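Local coordinates for protein glycoside hydrolase family 81 (Clostridium thermocellum, PDB 6FOP) that probably hydrolyses beta-1,3-glucans such as laminarin, as a family 81 glycoside hydrolase of the cellulosome, here an engineered variant, at residues H303-N308 against A503-G508; A668-Y673 against Y684-A689. One frame throughout, in Å; residues are numbered along the deposited sequence.

Contact 1 of 2, residues H303-N308 against A503-G508; sequences HGILPN and AIILWG
Ile305 pushes its CD1 between Ile505 and Leu506, two consecutive residues of helix 494-511 in the family 81 C-terminal domain, which belongs to the six-hairpin clan of alpha/alpha-barrel folds, and the contact illustrates how an irregular segment can be fitted to a helix by apolar carbons alone. The segment 303-308 belongs to the loop between strand 295-301 and helix 317-329, and no hydrogen bond joins segments 303-308 and 503-508. Ile305 and Ile505 meet tip to tip, with CD1 of Ile305 3.8 Å from CG2 of Ile505. The same methyl also reaches CD1 of Ile505, at 4.0 Å, and so sits against both branches of that side chain. Leu506 is the next neighbour of this methyl, its side chain crossed obliquely by that of Ile305, with CD1 of Ile305 lying 3.9 Å from CD2 of Leu506.

Torsions explain how Ile305 achieves this reach. Its CG1 stands between the backbone N and the carbonyl carbon (chi1 67°), while a nearly anti chi2 of 165° carries CD1 outward to the helix. Pro307 extends the contact through CB and CA, CB lying 4.2 Å from CD2 of Leu506; Leu306 between them turns its CB away.

Further out, Tyr524 of helix 514-534 touches both Ile305 and Ile505, and Ile521 of that helix also packs on Ile505. Helix 416-433 adds Leu432 on Pro307 and Ala428 on Leu506, and its Gln429 NE2 hydrogen-bonds to Pro307 O. Every residue that touches is buried. The two methyls of Leu506 share the proline: CD1 and CD2 of Leu506 each lie 4.1 Å from CA of Pro307.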
ATOM      1  N   HIS A 303     -12.088  13.279   1.045  1.00 15.65           N
ATOM      2  CA  HIS A 303     -13.541  13.421   1.005  1.00 16.89           C
ATOM      3  C   HIS A 303     -14.240  13.015   2.283  1.00 15.97           C
ATOM      4  O   HIS A 303     -15.478  12.866   2.289  1.00 17.53           O
ATOM      5  CB  HIS A 303     -14.110  12.631  -0.170  1.00 18.89           C
ATOM      6  CG  HIS A 303     -13.616  13.133  -1.480  1.00 22.11           C
ATOM      7  ND1 HIS A 303     -14.221  14.171  -2.145  1.00 24.83           N
ATOM      8  CD2 HIS A 303     -12.538  12.788  -2.223  1.00 22.02           C
ATOM      9  CE1 HIS A 303     -13.541  14.438  -3.249  1.00 26.00           C
ATOM     10  NE2 HIS A 303     -12.525  13.606  -3.321  1.00 25.52           N
ATOM     11  N   GLY A 304     -13.483  12.822   3.355  1.00 15.32           N
ATOM     12  CA  GLY A 304     -14.045  12.461   4.651  1.00 13.92           C
ATOM     13  C   GLY A 304     -14.273  10.964   4.748  1.00 14.15           C
ATOM     14  O   GLY A 304     -14.425  10.270   3.727  1.00 16.44           O
ATOM     15  N   ILE A 305     -14.337  10.477   5.979  1.00 13.98           N
ATOM     16  CA  ILE A 305     -14.910   9.167   6.271  1.00 14.18           C
ATOM     17  C   ILE A 305     -15.887   9.336   7.418  1.00 14.50           C
ATOM     18  O   ILE A 305     -15.825  10.321   8.159  1.00 15.18           O
ATOM     19  CB  ILE A 305     -13.839   8.102   6.617  1.00 13.85           C
ATOM     20  CG1 ILE A 305     -13.122   8.394   7.932  1.00 14.34           C
ATOM     21  CG2 ILE A 305     -12.833   7.950   5.469  1.00 14.95           C
ATOM     22  CD1 ILE A 305     -12.365   7.215   8.442  1.00 14.22           C
ATOM     23  N   LEU A 306     -16.709   8.319   7.626  1.00 13.95           N
ATOM     24  CA  LEU A 306     -17.578   8.269   8.804  1.00 13.10           C
ATOM     25  C   LEU A 306     -17.269   7.034   9.634  1.00 13.04           C
ATOM     26  O   LEU A 306     -16.779   6.042   9.105  1.00 13.72           O
ATOM     27  CB  LEU A 306     -19.041   8.242   8.404  1.00 14.43           C
ATOM     28  CG  LEU A 306     -19.544   9.517   7.716  1.00 14.45           C
ATOM     29  CD1 LEU A 306     -20.916   9.246   7.117  1.00 15.22           C
ATOM     30  CD2 LEU A 306     -19.593  10.675   8.693  1.00 15.31           C
ATOM     31  N   PRO A 307     -17.633   7.066  10.934  1.00 13.63           N
ATOM     32  CA  PRO A 307     -17.497   5.857  11.768  1.00 13.25           C
ATOM     33  C   PRO A 307     -18.599   4.828  11.525  1.00 13.16           C
ATOM     34  O   PRO A 307     -18.492   3.709  12.000  1.00 13.65           O
ATOM     35  CB  PRO A 307     -17.573   6.410  13.195  1.00 13.97           C
ATOM     36  CG  PRO A 307     -18.374   7.650  13.058  1.00 14.93           C
ATOM     37  CD  PRO A 307     -18.002   8.243  11.735  1.00 15.00           C
ATOM     38  N   ASN A 308     -19.632   5.237  10.807  1.00 13.46           N
ATOM     39  CA  ASN A 308     -20.805   4.427  10.474  1.00 13.68           C
ATOM     40  C   ASN A 308     -21.729   5.298   9.647  1.00 13.54           C
ATOM     41  O   ASN A 308     -21.660   6.515   9.703  1.00 14.47           O
ATOM     42  CB  ASN A 308     -21.551   3.941  11.732  1.00 14.15           C
ATOM     43  CG  ASN A 308     -21.935   5.080  12.678  1.00 14.75           C
ATOM     44  OD1 ASN A 308     -21.145   5.501  13.527  1.00 15.45           O
ATOM     45  ND2 ASN A 308     -23.163   5.558  12.558  1.00 15.60           N
ATOM     46  N   ALA A 503      -9.317   2.837   9.963  1.00 11.01           N
ATOM     47  CA  ALA A 503      -9.308   2.627  11.402  1.00 12.65           C
ATOM     48  C   ALA A 503      -8.314   3.551  12.099  1.00 12.86           C
ATOM     49  O   ALA A 503      -8.588   4.029  13.200  1.00 13.62           O
ATOM     50  CB  ALA A 503      -8.989   1.174  11.730  1.00 12.49           C
ATOM     51  N   ILE A 504      -7.139   3.772  11.485  1.00 12.24           N
ATOM     52  CA  ILE A 504      -6.149   4.706  12.029  1.00 12.48           C
ATOM     53  C   ILE A 504      -6.695   6.139  12.075  1.00 12.59           C
ATOM     54  O   ILE A 504      -6.506   6.864  13.068  1.00 13.25           O
ATOM     55  CB  ILE A 504      -4.833   4.606  11.245  1.00 12.71           C
ATOM     56  CG1 ILE A 504      -4.166   3.254  11.524  1.00 13.06           C
ATOM     57  CG2 ILE A 504      -3.881   5.709  11.657  1.00 13.94           C
ATOM     58  CD1 ILE A 504      -2.922   2.996  10.714  1.00 14.36           C
ATOM     59  N   ILE A 505      -7.406   6.548  11.034  1.00 11.90           N
ATOM     60  CA  ILE A 505      -8.049   7.873  11.044  1.00 12.19           C
ATOM     61  C   ILE A 505      -8.987   7.986  12.252  1.00 12.98           C
ATOM     62  O   ILE A 505      -8.941   8.953  13.033  1.00 13.46           O
ATOM     63  CB  ILE A 505      -8.851   8.159   9.758  1.00 12.34           C
ATOM     64  CG1 ILE A 505      -7.942   8.159   8.521  1.00 12.96           C
ATOM     65  CG2 ILE A 505      -9.619   9.473   9.861  1.00 13.60           C
ATOM     66  CD1 ILE A 505      -8.670   8.303   7.203  1.00 13.42           C
ATOM     67  N   LEU A 506      -9.855   6.980  12.394  1.00 12.66           N
ATOM     68  CA  LEU A 506     -10.829   7.012  13.488  1.00 13.57           C
ATOM     69  C   LEU A 506     -10.164   6.983  14.839  1.00 13.90           C
ATOM     70  O   LEU A 506     -10.580   7.726  15.740  1.00 14.54           O
ATOM     71  CB  LEU A 506     -11.819   5.857  13.380  1.00 14.16           C
ATOM     72  CG  LEU A 506     -12.764   5.781  12.184  1.00 13.57           C
ATOM     73  CD1 LEU A 506     -13.635   4.518  12.219  1.00 14.45           C
ATOM     74  CD2 LEU A 506     -13.611   7.053  12.096  1.00 14.48           C
ATOM     75  N   TRP A 507      -9.141   6.145  15.012  1.00 12.84           N
ATOM     76  CA  TRP A 507      -8.421   6.112  16.283  1.00 14.27           C
ATOM     77  C   TRP A 507      -7.790   7.449  16.631  1.00 14.50           C
ATOM     78  O   TRP A 507      -7.907   7.942  17.740  1.00 15.02           O
ATOM     79  CB  TRP A 507      -7.339   5.021  16.234  1.00 14.50           C
ATOM     80  CG  TRP A 507      -6.523   4.974  17.469  1.00 14.84           C
ATOM     81  CD1 TRP A 507      -5.307   5.567  17.672  1.00 15.68           C
ATOM     82  CD2 TRP A 507      -6.865   4.352  18.712  1.00 15.38           C
ATOM     83  NE1 TRP A 507      -4.876   5.352  18.957  1.00 16.90           N
ATOM     84  CE2 TRP A 507      -5.816   4.623  19.620  1.00 15.78           C
ATOM     85  CE3 TRP A 507      -7.962   3.598  19.155  1.00 15.94           C
ATOM     86  CZ2 TRP A 507      -5.809   4.130  20.928  1.00 16.33           C
ATOM     87  CZ3 TRP A 507      -7.959   3.133  20.446  1.00 15.81           C
ATOM     88  CH2 TRP A 507      -6.890   3.401  21.321  1.00 16.04           C
ATOM     89  N   GLY A 508      -7.098   8.035  15.669  1.00 14.40           N
ATOM     90  CA  GLY A 508      -6.457   9.309  15.886  1.00 15.15           C
ATOM     91  C   GLY A 508      -7.432  10.407  16.229  1.00 15.37           C
ATOM     92  O   GLY A 508      -7.234  11.157  17.175  1.00 15.98           O
TER

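Contact 2 of 2, residues A668-Y673 against Y684-A689; sequences ADTPLY and YVVYNA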
ATOM      1  N   ALA A 668     -15.380  19.403   3.026  1.00 15.92           N
ATOM      2  CA  ALA A 668     -15.706  20.068   4.284  1.00 14.52           C
ATOM      3  C   ALA A 668     -14.469  20.241   5.124  1.00 14.91           C
ATOM      4  O   ALA A 668     -13.497  19.471   4.996  1.00 15.58           O
ATOM      5  CB  ALA A 668     -16.762  19.289   5.068  1.00 15.96           C
ATOM      6  N   ASP A 669     -14.536  21.218   6.027  1.00 15.21           N
ATOM      7  CA  ASP A 669     -13.427  21.571   6.920  1.00 15.64           C
ATOM      8  C   ASP A 669     -13.391  20.768   8.234  1.00 14.94           C
ATOM      9  O   ASP A 669     -13.177  21.307   9.327  1.00 16.16           O
ATOM     10  CB  ASP A 669     -13.387  23.082   7.176  1.00 17.26           C
ATOM     11  CG  ASP A 669     -14.599  23.617   7.923  1.00 17.50           C
ATOM     12  OD1 ASP A 669     -15.558  22.857   8.205  1.00 17.27           O
ATOM     13  OD2 ASP A 669     -14.581  24.840   8.176  1.00 20.30           O
ATOM     14  N   THR A 670     -13.593  19.458   8.115  1.00 14.84           N
ATOM     15  CA  THR A 670     -13.585  18.552   9.259  1.00 15.22           C
ATOM     16  C   THR A 670     -13.151  17.164   8.783  1.00 15.09           C
ATOM     17  O   THR A 670     -13.299  16.865   7.608  1.00 15.12           O
ATOM     18  CB  THR A 670     -14.985  18.542   9.946  1.00 15.71           C
ATOM     19  OG1 THR A 670     -14.867  18.141  11.301  1.00 16.67           O
ATOM     20  CG2 THR A 670     -15.963  17.659   9.200  1.00 16.10           C
ATOM     21  N   PRO A 671     -12.643  16.298   9.697  1.00 15.03           N
ATOM     22  CA  PRO A 671     -12.132  15.012   9.183  1.00 15.95           C
ATOM     23  C   PRO A 671     -13.204  13.949   8.968  1.00 14.37           C
ATOM     24  O   PRO A 671     -13.018  13.093   8.121  1.00 14.79           O
ATOM     25  CB  PRO A 671     -11.147  14.537  10.247  1.00 17.09           C
ATOM     26  CG  PRO A 671     -11.209  15.505  11.360  1.00 21.76           C
ATOM     27  CD  PRO A 671     -12.072  16.667  11.002  1.00 16.76           C
ATOM     28  N   LEU A 672     -14.311  13.977   9.723  1.00 14.27           N
ATOM     29  CA  LEU A 672     -15.296  12.890   9.678  1.00 14.33           C
ATOM     30  C   LEU A 672     -16.597  13.449   9.112  1.00 14.34           C
ATOM     31  O   LEU A 672     -17.382  14.087   9.809  1.00 15.05           O
ATOM     32  CB  LEU A 672     -15.482  12.266  11.049  1.00 15.30           C
ATOM     33  CG  LEU A 672     -14.209  11.787  11.764  1.00 14.97           C
ATOM     34  CD1 LEU A 672     -14.573  11.208  13.137  1.00 16.03           C
ATOM     35  CD2 LEU A 672     -13.439  10.797  10.931  1.00 15.85           C
ATOM     36  N   TYR A 673     -16.802  13.221   7.827  1.00 14.01           N
ATOM     37  CA  TYR A 673     -17.993  13.657   7.125  1.00 14.25           C
ATOM     38  C   TYR A 673     -18.191  12.803   5.885  1.00 13.63           C
ATOM     39  O   TYR A 673     -17.284  12.087   5.464  1.00 14.25           O
ATOM     40  CB  TYR A 673     -17.921  15.131   6.728  1.00 13.90           C
ATOM     41  CG  TYR A 673     -16.918  15.444   5.626  1.00 15.05           C
ATOM     42  CD1 TYR A 673     -15.567  15.646   5.915  1.00 14.72           C
ATOM     43  CD2 TYR A 673     -17.340  15.590   4.317  1.00 15.24           C
ATOM     44  CE1 TYR A 673     -14.660  15.954   4.897  1.00 15.87           C
ATOM     45  CE2 TYR A 673     -16.461  15.902   3.301  1.00 15.55           C
ATOM     46  CZ  TYR A 673     -15.127  16.109   3.591  1.00 14.48           C
ATOM     47  OH  TYR A 673     -14.297  16.456   2.548  1.00 17.07           O
ATOM     48  N   TYR A 684     -25.962  15.847   4.093  1.00 15.12           N
ATOM     49  CA  TYR A 684     -24.656  16.077   4.677  1.00 15.13           C
ATOM     50  C   TYR A 684     -24.605  15.359   6.014  1.00 15.17           C
ATOM     51  O   TYR A 684     -25.522  15.525   6.840  1.00 16.14           O
ATOM     52  CB  TYR A 684     -24.477  17.575   4.880  1.00 15.57           C
ATOM     53  CG  TYR A 684     -24.673  18.416   3.642  1.00 15.80           C
ATOM     54  CD1 TYR A 684     -25.932  18.784   3.214  1.00 16.88           C
ATOM     55  CD2 TYR A 684     -23.582  18.865   2.903  1.00 16.58           C
ATOM     56  CE1 TYR A 684     -26.129  19.548   2.090  1.00 18.15           C
ATOM     57  CE2 TYR A 684     -23.767  19.641   1.767  1.00 16.84           C
ATOM     58  CZ  TYR A 684     -25.040  19.973   1.359  1.00 17.64           C
ATOM     59  OH  TYR A 684     -25.247  20.752   0.255  1.00 20.62           O
ATOM     60  N   VAL A 685     -23.572  14.566   6.244  1.00 15.09           N
ATOM     61  CA  VAL A 685     -23.421  13.800   7.470  1.00 14.98           C
ATOM     62  C   VAL A 685     -22.075  14.144   8.078  1.00 14.20           C
ATOM     63  O   VAL A 685     -21.053  14.113   7.379  1.00 15.66           O
ATOM     64  CB  VAL A 685     -23.496  12.289   7.234  1.00 15.75           C
ATOM     65  CG1 VAL A 685     -23.436  11.533   8.558  1.00 16.39           C
ATOM     66  CG2 VAL A 685     -24.758  11.951   6.422  1.00 16.09           C
ATOM     67  N   VAL A 686     -22.062  14.497   9.342  1.00 14.70           N
ATOM     68  CA  VAL A 686     -20.831  14.808  10.072  1.00 15.08           C
ATOM     69  C   VAL A 686     -20.789  14.001  11.367  1.00 16.02           C
ATOM     70  O   VAL A 686     -21.809  13.871  12.053  1.00 16.40           O
ATOM     71  CB  VAL A 686     -20.785  16.297  10.442  1.00 16.65           C
ATOM     72  CG1 VAL A 686     -19.594  16.628  11.329  1.00 18.71           C
ATOM     73  CG2 VAL A 686     -20.773  17.145   9.190  1.00 17.51           C
ATOM     74  N   TYR A 687     -19.605  13.533  11.758  1.00 14.63           N
ATOM     75  CA  TYR A 687     -19.397  13.026  13.093  1.00 16.50           C
ATOM     76  C   TYR A 687     -18.403  13.931  13.798  1.00 14.78           C
ATOM     77  O   TYR A 687     -17.308  14.198  13.278  1.00 15.77           O
ATOM     78  CB  TYR A 687     -18.913  11.567  13.138  1.00 15.91           C
ATOM     79  CG  TYR A 687     -18.942  11.077  14.570  1.00 16.55           C
ATOM     80  CD1 TYR A 687     -20.147  10.740  15.174  1.00 17.62           C
ATOM     81  CD2 TYR A 687     -17.817  11.068  15.368  1.00 15.94           C
ATOM     82  CE1 TYR A 687     -20.209  10.381  16.500  1.00 19.08           C
ATOM     83  CE2 TYR A 687     -17.882  10.700  16.710  1.00 17.69           C
ATOM     84  CZ  TYR A 687     -19.088  10.351  17.269  1.00 18.96           C
ATOM     85  OH  TYR A 687     -19.177   9.997  18.597  1.00 22.34           O
ATOM     86  N   ASN A 688     -18.767  14.417  14.976  1.00 15.58           N
ATOM     87  CA  ASN A 688     -17.870  15.191  15.831  1.00 16.19           C
ATOM     88  C   ASN A 688     -17.376  14.310  16.951  1.00 16.79           C
ATOM     89  O   ASN A 688     -18.123  14.033  17.891  1.00 17.89           O
ATOM     90  CB  ASN A 688     -18.617  16.416  16.374  1.00 17.30           C
ATOM     91  CG  ASN A 688     -17.773  17.291  17.276  1.00 18.71           C
ATOM     92  OD1 ASN A 688     -16.583  17.028  17.534  1.00 20.31           O
ATOM     93  ND2 ASN A 688     -18.394  18.360  17.763  1.00 20.03           N
ATOM     94  N   ALA A 689     -16.116  13.901  16.870  1.00 17.25           N
ATOM     95  CA  ALA A 689     -15.499  13.054  17.878  1.00 17.49           C
ATOM     96  C   ALA A 689     -14.853  13.857  19.015  1.00 18.74           C
ATOM     97  O   ALA A 689     -14.261  13.271  19.910  1.00 21.20           O
ATOM     98  CB  ALA A 689     -14.464  12.154  17.235  1.00 19.22           C
TER
HETATM   99  O   HOH W   1     -15.146  15.523  12.088  1.00 15.64           O
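The Tyr687 ring meets Leu672 at its edge, where CD1 of Leu672 lies near the ring plane, 3.9 Å from CD2 of Tyr687. The two side chains run side by side and point the same way, and CD1 of Leu672 also touches CB of Ala689. The second ring, that of Tyr673, has its face against Ala668 of its own segment, whose CB lies 3.6 Å above the plane and over the centre. CG of Tyr673 stands between the backbone N and the carbonyl carbon (chi1 70°); farther out, the OH takes a weak hydrogen bond from Ala668 N and has its stronger partner in Ser239 OG.

In the backbone, an antiparallel pairing begins here. Tyr673 and Val686 form a non-hydrogen-bonded pair with their side chains on the same face, CB of Tyr673 being 4.3 Å from CG2 of Val686. Next to it, Tyr687 N donates to Leu672 O at 3.0 Å, a bond fairly straight at hydrogen (164°). A water joins the segments, accepting from Leu672 N, donating to Tyr687 O and bonding Thr670 OG1, which lies 2.7 Å from the water oxygen.

This is the opening of the hairpin formed by strands 673-678 and 681-688, the central pair of a four-stranded antiparallel sheet. Strand 710-715 flanks 681-688 on its other edge, Val706 of strand 703-706 packs on Val686, and helix 494-511 meets Leu672 through Leu506 and Glu509.

Overall arrangement
Both contacts are buried, but they differ in chemistry and in depth: the centre of contact 1 is about 18 Å, and that of contact 2 about 25 Å, from the centre of the chain, with about 10 Å between the centres of the two contacts. The first joins a loop to a helix through apolar side chains alone; the second, where a sheet begins, adds backbone hydrogen bonding and a bridging water. They abut directly: Gly304 and the carbonyl of His303 pack on the Tyr673 ring, and Leu306 CD1 meets Val685 CG1 at 3.7 Å. Leu672 touches both Ile305 and Leu506, linking helix 494-511 to the C-terminal sheet.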